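L-2,4-diaminobutyric acid acetyltransferase (Geobacillus sp., PDB 6SL8) catalyses acetyl transfer from acetyl-CoA to L-2,4-diaminobutyric acid, giving N4-acetyl-diaminobutyrate in the pathway to ectoine. Local coordinates at the 2,4-diaminobutyric acid site. Residues are numbered along the deposited sequence; one frame, centred on the assembly and turned at random.

The 2,4-diaminobutyric acid site. Residues 91, 93, 97-99, 101-103, 132-133. With DAB (2,4-diaminobutyric acid), chain D; NA (sodium ion), chain B; NA (sodium ion), chain C.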
# COMPACT_ATOMS: atom_id res chain seq x y z
N VAL A 91 -6.01 -11.58 -0.08
CA VAL A 91 -6.81 -12.50 0.76
C VAL A 91 -5.96 -13.74 1.05
O VAL A 91 -5.53 -14.43 0.11
CB VAL A 91 -8.14 -12.88 0.05
CG1 VAL A 91 -8.93 -13.85 0.90
CG2 VAL A 91 -8.91 -11.66 -0.45
N VAL A 93 -5.58 -17.22 3.74
CA VAL A 93 -6.14 -18.14 4.75
C VAL A 93 -5.11 -19.20 4.98
O VAL A 93 -4.56 -19.71 3.99
CB VAL A 93 -7.47 -18.75 4.30
CG1 VAL A 93 -8.00 -19.68 5.40
CG2 VAL A 93 -8.50 -17.63 4.04
N HIS A 97 -6.56 -24.05 7.79
CA HIS A 97 -7.88 -23.55 8.10
C HIS A 97 -8.68 -23.26 6.82
O HIS A 97 -9.57 -22.41 6.80
CB HIS A 97 -7.75 -22.30 8.97
CG HIS A 97 -7.52 -22.58 10.41
ND1 HIS A 97 -6.31 -23.05 10.88
CD2 HIS A 97 -8.31 -22.41 11.49
CE1 HIS A 97 -6.39 -23.21 12.19
NE2 HIS A 97 -7.58 -22.82 12.58
N ARG A 98 -8.33 -23.96 5.73
CA ARG A 98 -9.06 -23.87 4.49
C ARG A 98 -10.48 -24.52 4.59
O ARG A 98 -10.76 -25.35 5.48
CB ARG A 98 -8.30 -24.50 3.33
CG ARG A 98 -6.86 -24.06 3.12
CD ARG A 98 -6.70 -22.55 3.11
NE ARG A 98 -7.35 -22.01 1.91
CZ ARG A 98 -6.72 -21.49 0.86
NH1 ARG A 98 -5.38 -21.42 0.80
NH2 ARG A 98 -7.45 -21.04 -0.15
N ARG A 99 -11.36 -24.02 3.77
CA ARG A 99 -12.73 -24.54 3.62
C ARG A 99 -13.59 -24.50 4.90
O ARG A 99 -14.39 -25.41 5.16
CB ARG A 99 -12.65 -25.96 2.98
CG ARG A 99 -12.06 -25.95 1.56
CD ARG A 99 -11.94 -27.37 0.98
N GLY A 101 -15.07 -21.21 5.64
CA GLY A 101 -15.74 -19.94 5.57
C GLY A 101 -14.97 -18.68 6.05
O GLY A 101 -15.54 -17.64 6.18
N ILE A 102 -13.70 -18.84 6.38
CA ILE A 102 -12.89 -17.70 6.97
C ILE A 102 -12.76 -16.56 5.99
O ILE A 102 -13.01 -15.43 6.36
CB ILE A 102 -11.54 -18.15 7.49
CG1 ILE A 102 -11.72 -19.11 8.69
CG2 ILE A 102 -10.64 -16.95 7.92
CD1 ILE A 102 -10.47 -19.84 9.11
N ALA A 103 -12.36 -16.82 4.72
CA ALA A 103 -12.34 -15.70 3.77
C ALA A 103 -13.67 -14.95 3.58
O ALA A 103 -13.67 -13.73 3.58
CB ALA A 103 -11.81 -16.10 2.44
N ALA A 132 -10.03 -20.53 -5.34
CA ALA A 132 -10.72 -20.20 -4.11
C ALA A 132 -11.12 -18.74 -4.07
O ALA A 132 -12.23 -18.40 -3.62
CB ALA A 132 -9.96 -20.62 -2.92
N SER A 133 -10.22 -17.83 -4.46
CA SER A 133 -10.53 -16.42 -4.46
C SER A 133 -11.57 -16.10 -5.48
O SER A 133 -12.46 -15.28 -5.29
CB SER A 133 -9.33 -15.54 -4.66
OG SER A 133 -8.47 -15.69 -3.53
N DAB D . -10.21 -21.20 2.08
CA DAB D . -10.41 -19.76 1.75
C DAB D . -11.69 -19.83 2.46
O DAB D . -12.67 -20.31 1.91
CB DAB D . -10.51 -19.41 0.27
CG DAB D . -10.96 -18.06 -0.35
ND DAB D . -9.83 -17.16 -0.84
OXT DAB D . -11.87 -19.45 3.60
NA NA B . -14.60 -18.71 2.58
NA NA C . -11.71 -21.10 5.63
O HOH W 1 -14.22 -21.80 2.85
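Arg98 places CG beside its own backbone N (chi1 -52°) and bends again at chi2 and chi3. This brings NE and NH2 up alongside the alpha-amine DAB N and DAB CB, though Arg98 is poorly ordered and the placement approximate. Val93 sets CG1 anti to its backbone N (chi1 -179°), so CG2 is the branch that reaches the ligand, 3.7 Å from DAB CA. Ser133 keeps OG beside its backbone N and points it at the other end of DAB.

Ala103 N, in the first turn of helix 102-111, donates a nearly straight hydrogen bond to the carboxylate oxygen DAB OXT (2.9 Å, 167° at H). The helix start probably helps to stabilise the negative charge. The chain C sodium joins DAB OXT (2.6 Å) to the backbone carbonyl His97 O (2.8 Å). The chain B sodium binds DAB O, with DAB OXT and a water at longer range and no protein ligand seen. Both ions may come from the crystallisation medium.

Arg98 NE lies 3.0 Å from DAB N. Both groups normally donate, so this contact is doubtful as a bond. Ala132 CB packs on DAB CB (3.5 Å), and Ala103 CB touches DAB CG. The gamma-amine DAB ND gives Ser133 OG a weak hydrogen bond (3.3 Å), with Val91 CG1 alongside.

The protein buries most of DAB, which is partly occupied. Residues 98-103, Arg-Arg-Gln-Gly-Ile-Ala, match the GNAT motif Q/R-x-x-G-x-G/A, a loop running into helix 102-111 that binds the acetyl-CoA pyrophosphate. The carboxylate may therefore borrow a phosphate position; the structure alone does not show that this pose is productive. The site holds the substrate DAB here, while its motif probably serves to anchor the acetyl donor.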